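Cellulase (Uncultured bacterium, PDB 3WX5) hydrolyses internal beta-1,4-glucosidic bonds of cellulose, acting as an endoglucanase of glycoside hydrolase family 12. Local coordinates at residues Gln49-Gly54 with Phe60-Ala65; Leu146-Asn151 with Ala182-Thr187; Val162-Ala167 with Ile201-Ala206; Val171-Trp176 with Arg207-Pro212. All coordinates share one frame; numbering follows the deposited sequence.

Contact 1 (Gln49-Gly54 with Phe60-Ala65); sequences QCIEIG and FILTRA
Q49 lays its side chain obliquely across L62, with CG 3.4 Å from L62 CD1. With CG opposite the backbone N (chi1 179°) and the chain extended beyond it, the amide passes the leucine to N40, which takes a bond from NE2, and to H67, which pairs with OE1. An alanine here is likely to take the Q49 methylene off L62 CD1 and leave N40 and H67 without that amide between them. On the same face I51 and L62 stand side by side, pointing the same way, and I51 CG2 lies 3.6 Å from L62 CD1. The F60 ring follows, its CD1 4.1 Å from I51 CG2. The other face holds E52 alongside I61, E52 CB being 3.8 Å from I61 CG2, and C50, whose SG forms the disulfide with C23. Between the backbones E52 N bonds to I61 O at 2.9 Å. Further along, C50 O receives T63 N at 3.0 Å and, weakly, R64 N, while C50 N reaches R64 O. T63 and R64 thus both face C50: a classic beta bulge in the antiparallel hairpin of strands 49-54 and 60-65, part of the family's jelly-roll sandwich.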
loop_
_atom_site.group_PDB
_atom_site.type_symbol
_atom_site.label_atom_id
_atom_site.label_comp_id
_atom_site.label_asym_id
_atom_site.label_seq_id
_atom_site.Cartn_x
_atom_site.Cartn_y
_atom_site.Cartn_z
ATOM N N GLN A 49 -5.432 -17.800 -2.143
ATOM C CA GLN A 49 -5.130 -16.721 -3.092
ATOM C C GLN A 49 -3.838 -17.024 -3.820
ATOM O O GLN A 49 -2.838 -17.372 -3.188
ATOM C CB GLN A 49 -4.992 -15.392 -2.336
ATOM C CG GLN A 49 -4.659 -14.200 -3.212
ATOM C CD GLN A 49 -4.342 -12.972 -2.347
ATOM O OE1 GLN A 49 -5.204 -12.460 -1.648
ATOM N NE2 GLN A 49 -3.075 -12.610 -2.290
ATOM N N CYS A 50 -3.839 -16.807 -5.130
ATOM C CA CYS A 50 -2.612 -16.856 -5.921
ATOM C C CYS A 50 -2.426 -15.570 -6.700
ATOM O O CYS A 50 -3.387 -14.986 -7.175
ATOM C CB CYS A 50 -2.646 -18.019 -6.920
ATOM S SG CYS A 50 -2.844 -19.635 -6.099
ATOM N N ILE A 51 -1.174 -15.143 -6.843
ATOM C CA ILE A 51 -0.855 -14.062 -7.779
ATOM C C ILE A 51 0.192 -14.520 -8.790
ATOM O O ILE A 51 1.168 -15.194 -8.424
ATOM C CB ILE A 51 -0.350 -12.786 -7.043
ATOM C CG1 ILE A 51 0.825 -13.101 -6.104
ATOM C CG2 ILE A 51 -1.523 -12.165 -6.244
ATOM C CD1 ILE A 51 1.376 -11.854 -5.330
ATOM N N GLU A 52 0.042 -14.059 -10.025
ATOM C CA GLU A 52 1.046 -14.299 -11.045
ATOM C C GLU A 52 1.901 -13.048 -11.202
ATOM O O GLU A 52 1.375 -11.968 -11.485
ATOM C CB GLU A 52 0.366 -14.672 -12.368
ATOM C CG GLU A 52 1.335 -14.817 -13.534
ATOM C CD GLU A 52 0.619 -15.257 -14.811
ATOM O OE1 GLU A 52 0.365 -16.464 -14.940
ATOM O OE2 GLU A 52 0.184 -14.391 -15.608
ATOM N N ILE A 53 3.196 -13.185 -10.915
ATOM C CA ILE A 53 4.114 -12.039 -10.754
ATOM C C ILE A 53 5.140 -11.967 -11.884
ATOM O O ILE A 53 5.931 -12.905 -12.086
ATOM C CB ILE A 53 4.927 -12.122 -9.438
ATOM C CG1 ILE A 53 4.016 -12.402 -8.243
ATOM C CG2 ILE A 53 5.671 -10.794 -9.187
ATOM C CD1 ILE A 53 4.782 -12.676 -6.965
ATOM N N GLY A 54 5.208 -10.813 -12.532
ATOM C CA GLY A 54 6.247 -10.551 -13.526
ATOM C C GLY A 54 7.543 -10.223 -12.804
ATOM O O GLY A 54 7.601 -9.291 -12.008
ATOM N N PHE A 60 1.632 -7.720 -11.248
ATOM C CA PHE A 60 1.005 -8.952 -10.746
ATOM C C PHE A 60 -0.493 -8.987 -10.983
ATOM O O PHE A 60 -1.146 -7.943 -11.041
ATOM C CB PHE A 60 1.395 -9.276 -9.283
ATOM C CG PHE A 60 0.837 -8.312 -8.246
ATOM C CD1 PHE A 60 -0.474 -8.462 -7.768
ATOM C CD2 PHE A 60 1.636 -7.307 -7.711
ATOM C CE1 PHE A 60 -1.005 -7.584 -6.804
ATOM C CE2 PHE A 60 1.136 -6.434 -6.703
ATOM C CZ PHE A 60 -0.192 -6.571 -6.257
ATOM N N ILE A 61 -1.035 -10.189 -11.166
ATOM C CA ILE A 61 -2.483 -10.315 -11.330
ATOM C C ILE A 61 -2.988 -11.369 -10.354
ATOM O O ILE A 61 -2.305 -12.380 -10.119
ATOM C CB ILE A 61 -2.841 -10.680 -12.811
ATOM C CG1 ILE A 61 -4.358 -10.801 -13.003
ATOM C CG2 ILE A 61 -2.162 -11.988 -13.214
ATOM C CD1 ILE A 61 -4.796 -10.726 -14.475
ATOM N N LEU A 62 -4.146 -11.105 -9.732
ATOM C CA LEU A 62 -4.796 -12.113 -8.859
ATOM C C LEU A 62 -5.390 -13.192 -9.774
ATOM O O LEU A 62 -6.352 -12.928 -10.523
ATOM C CB LEU A 62 -5.910 -11.474 -8.021
ATOM C CG LEU A 62 -5.496 -10.767 -6.720
ATOM C CD1 LEU A 62 -5.078 -11.764 -5.617
ATOM C CD2 LEU A 62 -4.390 -9.743 -6.978
ATOM N N THR A 63 -4.820 -14.390 -9.719
ATOM C CA THR A 63 -5.332 -15.500 -10.523
ATOM C C THR A 63 -6.263 -16.382 -9.722
ATOM O O THR A 63 -7.027 -17.180 -10.292
ATOM C CB THR A 63 -4.198 -16.369 -11.117
ATOM O OG1 THR A 63 -3.414 -16.906 -10.059
ATOM C CG2 THR A 63 -3.312 -15.543 -12.055
ATOM N N ARG A 64 -6.207 -16.249 -8.401
ATOM C CA ARG A 64 -7.127 -16.971 -7.527
ATOM C C ARG A 64 -7.376 -16.159 -6.269
ATOM O O ARG A 64 -6.426 -15.695 -5.648
ATOM C CB ARG A 64 -6.536 -18.329 -7.154
ATOM C CG ARG A 64 -7.481 -19.241 -6.374
ATOM C CD ARG A 64 -6.776 -20.549 -5.984
ATOM N NE ARG A 64 -7.675 -21.423 -5.227
ATOM C CZ ARG A 64 -7.375 -22.664 -4.849
ATOM N NH1 ARG A 64 -6.219 -23.203 -5.217
ATOM N NH2 ARG A 64 -8.252 -23.380 -4.150
ATOM N N ALA A 65 -8.646 -15.940 -5.924
ATOM C CA ALA A 65 -8.952 -15.270 -4.668
ATOM C C ALA A 65 -10.279 -15.725 -4.109
ATOM O O ALA A 65 -11.326 -15.301 -4.560
ATOM C CB ALA A 65 -8.936 -13.727 -4.850
#

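Contact 2 (Leu146-Asn151 with Ala182-Thr187); sequences LNWRGN and AYRRTT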
loop_
_atom_site.group_PDB
_atom_site.type_symbol
_atom_site.label_atom_id
_atom_site.label_comp_id
_atom_site.label_asym_id
_atom_site.label_seq_id
_atom_site.Cartn_x
_atom_site.Cartn_y
_atom_site.Cartn_z
ATOM N N LEU A 146 -7.492 4.549 -4.205
ATOM C CA LEU A 146 -7.682 5.078 -5.558
ATOM C C LEU A 146 -8.930 4.529 -6.236
ATOM O O LEU A 146 -9.516 5.180 -7.111
ATOM C CB LEU A 146 -6.461 4.752 -6.430
ATOM C CG LEU A 146 -5.148 5.312 -5.871
ATOM C CD1 LEU A 146 -3.996 4.792 -6.700
ATOM C CD2 LEU A 146 -5.167 6.870 -5.849
ATOM N N ASN A 147 -9.345 3.334 -5.824
ATOM C CA ASN A 147 -10.456 2.642 -6.486
ATOM C C ASN A 147 -10.923 1.501 -5.552
ATOM O O ASN A 147 -10.264 1.187 -4.564
ATOM C CB ASN A 147 -9.988 2.092 -7.861
ATOM C CG ASN A 147 -11.099 2.074 -8.908
ATOM O OD1 ASN A 147 -10.880 2.385 -10.107
ATOM N ND2 ASN A 147 -12.288 1.691 -8.482
ATOM N N TRP A 148 -12.128 1.001 -5.767
ATOM C CA TRP A 148 -12.728 0.035 -4.829
ATOM C C TRP A 148 -14.052 -0.456 -5.398
ATOM O O TRP A 148 -14.544 0.081 -6.387
ATOM C CB TRP A 148 -12.991 0.694 -3.462
ATOM C CG TRP A 148 -13.971 1.836 -3.555
ATOM C CD1 TRP A 148 -15.349 1.754 -3.546
ATOM C CD2 TRP A 148 -13.654 3.222 -3.688
ATOM N NE1 TRP A 148 -15.901 3.011 -3.658
ATOM C CE2 TRP A 148 -14.882 3.927 -3.778
ATOM C CE3 TRP A 148 -12.451 3.935 -3.788
ATOM C CZ2 TRP A 148 -14.936 5.304 -3.974
ATOM C CZ3 TRP A 148 -12.504 5.306 -4.003
ATOM C CH2 TRP A 148 -13.750 5.973 -4.107
ATOM N N ARG A 149 -14.615 -1.478 -4.757
ATOM C CA ARG A 149 -15.929 -1.950 -5.112
ATOM C C ARG A 149 -16.584 -2.458 -3.866
ATOM O O ARG A 149 -15.921 -3.048 -3.034
ATOM C CB ARG A 149 -15.827 -3.078 -6.135
ATOM C CG ARG A 149 -17.187 -3.600 -6.551
ATOM C CD ARG A 149 -17.063 -4.730 -7.573
ATOM N NE ARG A 149 -18.328 -5.457 -7.702
ATOM C CZ ARG A 149 -19.292 -5.113 -8.546
ATOM N NH1 ARG A 149 -19.123 -4.061 -9.356
ATOM N NH2 ARG A 149 -20.411 -5.837 -8.603
ATOM N N GLY A 150 -17.887 -2.216 -3.726
ATOM C CA GLY A 150 -18.672 -2.912 -2.715
ATOM C C GLY A 150 -18.921 -2.124 -1.448
ATOM O O GLY A 150 -19.279 -2.694 -0.425
ATOM N N ASN A 151 -18.756 -0.803 -1.504
ATOM C CA ASN A 151 -18.998 0.050 -0.328
ATOM C C ASN A 151 -18.114 -0.282 0.857
ATOM O O ASN A 151 -18.513 -0.063 1.996
ATOM C CB ASN A 151 -20.489 0.039 0.123
ATOM C CG ASN A 151 -20.876 1.314 0.900
ATOM O OD1 ASN A 151 -20.511 2.416 0.500
ATOM N ND2 ASN A 151 -21.655 1.165 1.965
ATOM N N ALA A 182 -6.310 7.324 6.363
ATOM C CA ALA A 182 -6.614 6.899 4.989
ATOM C C ALA A 182 -7.106 8.093 4.181
ATOM O O ALA A 182 -7.994 8.841 4.629
ATOM C CB ALA A 182 -7.656 5.808 4.997
ATOM N N TYR A 183 -6.581 8.233 2.970
ATOM C CA TYR A 183 -7.079 9.260 2.055
ATOM C C TYR A 183 -7.832 8.546 0.959
ATOM O O TYR A 183 -7.230 7.834 0.175
ATOM C CB TYR A 183 -5.920 10.066 1.444
ATOM C CG TYR A 183 -5.163 10.859 2.499
ATOM C CD1 TYR A 183 -4.152 10.256 3.254
ATOM C CD2 TYR A 183 -5.516 12.182 2.796
ATOM C CE1 TYR A 183 -3.480 10.968 4.268
ATOM C CE2 TYR A 183 -4.835 12.912 3.795
ATOM C CZ TYR A 183 -3.820 12.295 4.518
ATOM O OH TYR A 183 -3.218 12.942 5.583
ATOM N N ARG A 184 -9.141 8.762 0.884
ATOM C CA ARG A 184 -9.934 8.090 -0.130
ATOM C C ARG A 184 -10.251 9.105 -1.219
ATOM O O ARG A 184 -10.949 10.087 -0.956
ATOM C CB ARG A 184 -11.243 7.560 0.485
ATOM C CG ARG A 184 -12.053 6.707 -0.491
ATOM C CD ARG A 184 -13.445 6.329 0.064
ATOM N NE ARG A 184 -13.880 5.106 -0.595
ATOM C CZ ARG A 184 -14.632 4.165 -0.023
ATOM N NH1 ARG A 184 -15.142 4.369 1.194
ATOM N NH2 ARG A 184 -14.867 3.024 -0.670
ATOM N N ARG A 185 -9.887 8.804 -2.463
ATOM C CA ARG A 185 -10.075 9.801 -3.541
ATOM C C ARG A 185 -11.581 10.029 -3.696
ATOM O O ARG A 185 -12.360 9.084 -3.528
ATOM C CB ARG A 185 -9.501 9.284 -4.861
ATOM C CG ARG A 185 -9.060 10.411 -5.798
ATOM C CD ARG A 185 -8.400 9.811 -7.042
ATOM N NE ARG A 185 -7.790 10.825 -7.910
ATOM C CZ ARG A 185 -8.462 11.597 -8.753
ATOM N NH1 ARG A 185 -9.791 11.475 -8.874
ATOM N NH2 ARG A 185 -7.785 12.422 -9.557
ATOM N N THR A 186 -11.992 11.271 -3.937
ATOM C CA THR A 186 -13.436 11.589 -3.996
ATOM C C THR A 186 -14.080 10.975 -5.236
ATOM O O THR A 186 -15.302 10.755 -5.268
ATOM C CB THR A 186 -13.714 13.116 -3.965
ATOM O OG1 THR A 186 -13.005 13.744 -5.025
ATOM C CG2 THR A 186 -13.232 13.738 -2.642
ATOM N N THR A 187 -13.281 10.782 -6.293
ATOM C CA THR A 187 -13.667 9.874 -7.377
ATOM C C THR A 187 -12.561 8.898 -7.725
ATOM O O THR A 187 -11.379 9.244 -7.664
ATOM C CB THR A 187 -14.086 10.629 -8.672
ATOM O OG1 THR A 187 -12.989 11.398 -9.145
ATOM C CG2 THR A 187 -15.264 11.574 -8.383
#
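W148 and R184 meet through a cation-pi contact. R184 CZ stands 3.9 Å from the centroid of the indole five-membered ring, 16° off the ring normal. The two flat groups are far from stacked: their planes are 69° apart, so the guanidinium stands steeply over the indole and dips NH2 to 3.0 Å above the ring plane, while R184 NE lies 3.5 Å from W148 CE2. A chi1 of 62° sets W148 CG between the backbone N and the carbonyl carbon, which, with chi2, turns the indole face toward the arginine. W148 NE1 and R184 NH2 are close, but both are donors and make no bond; NH2 instead bonds to V152 O.

Packing extends the overlap, R184 CG reaching W148 CZ3 at 3.8 Å. A separate contact forms at the ring edge, near its plane, where W148 CH2 comes 3.5 Å from R185 O.

The hydrogen bond in this region stays within 182-187: R185 NH1 gives a nearly straight bond to T187 O, 3.0 Å away.

A leucine in place of W148 would probably leave the R184 guanidinium without its aromatic face and open a gap beside R185 O. Between the parallel neighbours 140-149 and 179-185, a buried arginine is thus met by the indole face and the carbonyl of V152, which would be expected to ease the cost of burying its charge.

Contact 3 (Val162-Ala167 with Ile201-Ala206); sequences VSLAGA and IDDAVA
With chi1 at 176°, D203 swings its carboxylate away from its own backbone N and out from the helix toward V162 and L164. L164 answers with chi1 -67° and a nearly straight chi2, which extends CD1 until it lies 3.7 Å from D203 CB and 3.9 Å from D203 CG. The two side chains cross at about a right angle, the leucine methyl resting against the aspartate's short aliphatic part. V162 slides past D203 in the opposite direction, and its CG2 approaches D203 OD1 to 3.6 Å. No hydrogen bond spans the two segments.

The contact sets the helix 197-206 against the end of strand 157-164, just where a type I' turn from L164 to A167 reverses the chain into strand 167-175. L164 N to A167 O, at 2.9 Å, is one of the two bonds that close this turn. F200, one helical turn earlier, also touches L164.

The polar business of D203 lies beyond these two residues: OD2 takes a hydrogen bond from Y183 OH and a salt bridge from R207 NE. Aliphatic groups therefore border the carboxylate on the hairpin side while its charge is met by tyrosine and arginine, an environment that would probably favour the ionised form.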
loop_
_atom_site.group_PDB
_atom_site.type_symbol
_atom_site.label_atom_id
_atom_site.label_comp_id
_atom_site.label_asym_id
_atom_site.label_seq_id
_atom_site.Cartn_x
_atom_site.Cartn_y
_atom_site.Cartn_z
ATOM N N VAL A 162 -9.864 17.168 1.687
ATOM C CA VAL A 162 -8.630 17.928 1.467
ATOM C C VAL A 162 -8.200 17.877 -0.014
ATOM O O VAL A 162 -8.394 16.857 -0.668
ATOM C CB VAL A 162 -7.508 17.402 2.427
ATOM C CG1 VAL A 162 -7.153 15.936 2.092
ATOM C CG2 VAL A 162 -6.288 18.293 2.410
ATOM N N SER A 163 -7.690 18.998 -0.545
ATOM C CA SER A 163 -7.035 19.018 -1.875
ATOM C C SER A 163 -5.547 18.733 -1.691
ATOM O O SER A 163 -4.855 19.484 -0.980
ATOM C CB SER A 163 -7.190 20.375 -2.553
ATOM O OG SER A 163 -6.567 20.345 -3.847
ATOM N N LEU A 164 -5.087 17.628 -2.272
ATOM C CA LEU A 164 -3.662 17.228 -2.192
ATOM C C LEU A 164 -3.257 16.575 -3.489
ATOM O O LEU A 164 -4.039 15.839 -4.084
ATOM C CB LEU A 164 -3.449 16.218 -1.058
ATOM C CG LEU A 164 -3.645 16.689 0.392
ATOM C CD1 LEU A 164 -3.623 15.453 1.344
ATOM C CD2 LEU A 164 -2.557 17.734 0.769
ATOM N N ALA A 165 -2.060 16.908 -3.960
ATOM C CA ALA A 165 -1.385 16.140 -5.020
ATOM C C ALA A 165 -2.173 16.166 -6.322
ATOM O O ALA A 165 -2.078 15.236 -7.123
ATOM C CB ALA A 165 -1.148 14.668 -4.572
ATOM N N GLY A 166 -3.032 17.172 -6.481
ATOM C CA GLY A 166 -3.702 17.363 -7.762
ATOM C C GLY A 166 -5.104 16.782 -7.788
ATOM O O GLY A 166 -5.705 16.667 -8.849
ATOM N N ALA A 167 -5.604 16.364 -6.624
ATOM C CA ALA A 167 -6.940 15.782 -6.520
ATOM C C ALA A 167 -7.511 16.050 -5.145
ATOM O O ALA A 167 -6.896 16.765 -4.358
ATOM C CB ALA A 167 -6.888 14.271 -6.803
ATOM N N ILE A 201 1.826 12.663 3.381
ATOM C CA ILE A 201 2.610 12.656 4.572
ATOM C C ILE A 201 2.582 13.980 5.328
ATOM O O ILE A 201 2.306 14.003 6.533
ATOM C CB ILE A 201 4.075 12.251 4.277
ATOM C CG1 ILE A 201 4.088 10.848 3.655
ATOM C CG2 ILE A 201 4.863 12.304 5.564
ATOM C CD1 ILE A 201 5.528 10.299 3.286
ATOM N N ASP A 202 2.788 15.092 4.618
ATOM C CA ASP A 202 2.845 16.403 5.265
ATOM C C ASP A 202 1.472 16.798 5.809
ATOM O O ASP A 202 1.389 17.466 6.832
ATOM C CB ASP A 202 3.349 17.487 4.284
ATOM C CG ASP A 202 4.866 17.429 4.057
ATOM O OD1 ASP A 202 5.543 16.587 4.692
ATOM O OD2 ASP A 202 5.366 18.162 3.170
ATOM N N ASP A 203 0.397 16.353 5.151
ATOM C CA ASP A 203 -0.954 16.649 5.667
ATOM C C ASP A 203 -1.180 15.881 6.968
ATOM O O ASP A 203 -1.678 16.427 7.960
ATOM C CB ASP A 203 -2.022 16.290 4.624
ATOM C CG ASP A 203 -3.436 16.484 5.148
ATOM O OD1 ASP A 203 -3.944 17.639 5.128
ATOM O OD2 ASP A 203 -4.009 15.501 5.664
ATOM N N ALA A 204 -0.811 14.596 6.969
ATOM C CA ALA A 204 -0.911 13.793 8.193
ATOM C C ALA A 204 -0.069 14.376 9.343
ATOM O O ALA A 204 -0.518 14.396 10.503
ATOM C CB ALA A 204 -0.485 12.346 7.905
ATOM N N VAL A 205 1.140 14.863 9.028
ATOM C CA VAL A 205 1.955 15.528 10.028
ATOM C C VAL A 205 1.237 16.770 10.559
ATOM O O VAL A 205 1.229 17.041 11.782
ATOM C CB VAL A 205 3.336 15.932 9.460
ATOM C CG1 VAL A 205 4.027 16.949 10.393
ATOM C CG2 VAL A 205 4.218 14.655 9.261
ATOM N N ALA A 206 0.723 17.579 9.642
ATOM C CA ALA A 206 0.019 18.809 10.066
ATOM C C ALA A 206 -1.152 18.502 10.978
ATOM O O ALA A 206 -1.417 19.269 11.910
ATOM C CB ALA A 206 -0.436 19.642 8.869
#

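Contact 4 (Val171-Trp176 with Arg207-Pro212); sequences VWFADW and RGYISP
F173 lies flat on Y209, joining strand 167-175 to the loop that leaves helix 197-206 through a Schellman motif. In that motif G208 takes the positive phi, an angle at which a side chain would run into the carbonyl O before it, and Y209 follows directly.

Starting at the root of F173, CB sits 3.8 Å from Y209 OH, under the phenol end. A chi1 of 175° puts CG opposite the backbone N and carries the ring out toward the loop; CG itself meets Y209 CZ at 3.6 Å. One step on, CD1 lies 3.6 Å from Y209 CD1, over the middle of the tyrosine ring. CD2 and CE2, on the other side of the ring, lie nearest Y209 CE1. CE1 makes the closest approach, 3.4 Å to Y209 CD1, and at the tip CZ has backed off to 3.8 Å from the same atom. The result is an offset stack with centroids 3.9 Å apart and planes only 4° from parallel. V159 and I181 of the neighbouring strands also touch Y209.

V171, two residues earlier on the same strand face, meets R207 from the opposite direction. Its CG2 lies over one face of the guanidinium, whose NE is engaged by D203, and CG1 is 3.9 Å from that NE. R207 also backs the tyrosine: on the side of the Y209 ring opposite F173, R207 CB lies 3.6 Å above the plane.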
loop_
_atom_site.group_PDB
_atom_site.type_symbol
_atom_site.label_atom_id
_atom_site.label_comp_id
_atom_site.label_asym_id
_atom_site.label_seq_id
_atom_site.Cartn_x
_atom_site.Cartn_y
_atom_site.Cartn_z
ATOM N N VAL A 171 -10.471 12.386 4.331
ATOM C CA VAL A 171 -9.461 11.993 5.308
ATOM C C VAL A 171 -10.132 11.189 6.421
ATOM O O VAL A 171 -11.148 11.633 6.979
ATOM C CB VAL A 171 -8.738 13.229 5.910
ATOM C CG1 VAL A 171 -7.578 12.801 6.762
ATOM C CG2 VAL A 171 -8.236 14.174 4.783
ATOM N N TRP A 172 -9.650 9.963 6.636
ATOM C CA TRP A 172 -10.166 9.061 7.694
ATOM C C TRP A 172 -9.079 8.797 8.699
ATOM O O TRP A 172 -7.909 8.682 8.311
ATOM C CB TRP A 172 -10.575 7.721 7.084
ATOM C CG TRP A 172 -11.749 7.841 6.166
ATOM C CD1 TRP A 172 -11.780 8.412 4.913
ATOM C CD2 TRP A 172 -13.075 7.431 6.459
ATOM N NE1 TRP A 172 -13.073 8.373 4.407
ATOM C CE2 TRP A 172 -13.878 7.754 5.337
ATOM C CE3 TRP A 172 -13.653 6.731 7.537
ATOM C CZ2 TRP A 172 -15.244 7.437 5.282
ATOM C CZ3 TRP A 172 -15.008 6.455 7.500
ATOM C CH2 TRP A 172 -15.790 6.792 6.372
ATOM N N PHE A 173 -9.439 8.710 9.984
ATOM C CA PHE A 173 -8.433 8.538 11.033
ATOM C C PHE A 173 -8.907 7.487 12.037
ATOM O O PHE A 173 -10.051 7.549 12.489
ATOM C CB PHE A 173 -8.190 9.864 11.783
ATOM C CG PHE A 173 -7.245 9.729 12.956
ATOM C CD1 PHE A 173 -5.942 9.308 12.754
ATOM C CD2 PHE A 173 -7.705 9.878 14.257
ATOM C CE1 PHE A 173 -5.075 9.127 13.820
ATOM C CE2 PHE A 173 -6.847 9.704 15.329
ATOM C CZ PHE A 173 -5.534 9.300 15.104
ATOM N N ALA A 174 -8.045 6.530 12.387
ATOM C CA ALA A 174 -8.311 5.707 13.567
ATOM C C ALA A 174 -7.129 5.738 14.508
ATOM O O ALA A 174 -5.994 5.517 14.093
ATOM C CB ALA A 174 -8.604 4.243 13.165
ATOM N N ASP A 175 -7.440 5.720 15.795
ATOM C CA ASP A 175 -6.418 5.649 16.818
ATOM C C ASP A 175 -6.310 4.201 17.343
ATOM O O ASP A 175 -7.037 3.799 18.258
ATOM C CB ASP A 175 -6.782 6.643 17.931
ATOM C CG ASP A 175 -5.782 6.637 19.055
ATOM O OD1 ASP A 175 -4.697 6.034 18.893
ATOM O OD2 ASP A 175 -6.099 7.227 20.104
ATOM N N TRP A 176 -5.383 3.435 16.764
ATOM C CA TRP A 176 -5.222 2.032 17.097
ATOM C C TRP A 176 -3.861 1.857 17.782
ATOM O O TRP A 176 -3.371 2.784 18.407
ATOM C CB TRP A 176 -5.304 1.179 15.818
ATOM C CG TRP A 176 -6.676 1.157 15.131
ATOM C CD1 TRP A 176 -7.897 1.400 15.696
ATOM C CD2 TRP A 176 -6.928 0.834 13.759
ATOM N NE1 TRP A 176 -8.893 1.293 14.739
ATOM C CE2 TRP A 176 -8.317 0.968 13.540
ATOM C CE3 TRP A 176 -6.099 0.572 12.668
ATOM C CZ2 TRP A 176 -8.907 0.682 12.311
ATOM C CZ3 TRP A 176 -6.675 0.334 11.433
ATOM C CH2 TRP A 176 -8.069 0.405 11.262
ATOM N N ARG A 207 -1.828 17.372 10.743
ATOM C CA ARG A 207 -2.976 16.981 11.576
ATOM C C ARG A 207 -2.600 16.410 12.933
ATOM O O ARG A 207 -3.471 16.178 13.772
ATOM C CB ARG A 207 -3.907 15.999 10.836
ATOM C CG ARG A 207 -4.521 16.603 9.583
ATOM C CD ARG A 207 -5.395 15.636 8.816
ATOM N NE ARG A 207 -5.797 16.230 7.553
ATOM C CZ ARG A 207 -6.779 17.121 7.432
ATOM N NH1 ARG A 207 -7.476 17.495 8.495
ATOM N NH2 ARG A 207 -6.980 17.726 6.273
ATOM N N GLY A 208 -1.311 16.141 13.131
ATOM C CA GLY A 208 -0.846 15.544 14.359
ATOM C C GLY A 208 -0.916 14.028 14.354
ATOM O O GLY A 208 -0.758 13.405 15.397
ATOM N N TYR A 209 -1.133 13.429 13.180
ATOM C CA TYR A 209 -1.288 11.968 13.091
ATOM C C TYR A 209 0.041 11.254 12.883
ATOM O O TYR A 209 0.145 10.049 13.129
ATOM C CB TYR A 209 -2.235 11.588 11.942
ATOM C CG TYR A 209 -3.645 12.172 12.076
ATOM C CD1 TYR A 209 -4.218 12.373 13.318
ATOM C CD2 TYR A 209 -4.453 12.318 10.956
ATOM C CE1 TYR A 209 -5.534 12.887 13.438
ATOM C CE2 TYR A 209 -5.775 12.817 11.062
ATOM C CZ TYR A 209 -6.283 13.108 12.295
ATOM O OH TYR A 209 -7.591 13.547 12.406
ATOM N N ILE A 210 0.997 11.946 12.276
ATOM C CA ILE A 210 2.325 11.364 12.099
ATOM C C ILE A 210 3.322 12.319 12.737
ATOM O O ILE A 210 3.272 13.527 12.507
ATOM C CB ILE A 210 2.655 11.161 10.602
ATOM C CG1 ILE A 210 1.787 10.026 10.012
ATOM C CG2 ILE A 210 4.137 10.800 10.426
ATOM C CD1 ILE A 210 2.033 9.763 8.597
ATOM N N SER A 211 4.207 11.802 13.571
ATOM C CA SER A 211 5.306 12.633 14.059
ATOM C C SER A 211 6.407 12.753 13.015
ATOM O O SER A 211 6.882 11.746 12.489
ATOM C CB SER A 211 5.899 12.075 15.356
ATOM O OG SER A 211 7.137 12.722 15.658
ATOM N N PRO A 212 6.885 13.990 12.769
ATOM C CA PRO A 212 7.928 14.152 11.750
ATOM C C PRO A 212 9.260 13.507 12.153
ATOM O O PRO A 212 10.147 13.345 11.308
ATOM C CB PRO A 212 8.038 15.680 11.586
ATOM C CG PRO A 212 7.568 16.243 12.883
ATOM C CD PRO A 212 6.542 15.253 13.443
#

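How the contacts relate
Contact 1 stands apart in the other sheet, its centre about 32 Å from those of contacts 3 and 4 and on the other side of the chain's centre; it is a buried hairpin held by backbone bonds, interrupted by a bulge. Contacts 2, 3 and 4 reach one sheet and interlock along the chain. Contact 2, partly buried, relies on a cation and an aromatic; contact 4, also partly buried, on stacked rings; contact 3, at the surface, sets two aliphatic side chains lightly against an aspartate. Y183 connects 2 to 3, while A182 O and W172 N, 2.8 Å apart, tie 2 to 4 as strand neighbours. Contacts 3 and 4 share a hairpin and the helix end, where A204 O probably accepts a bond from Y209 N.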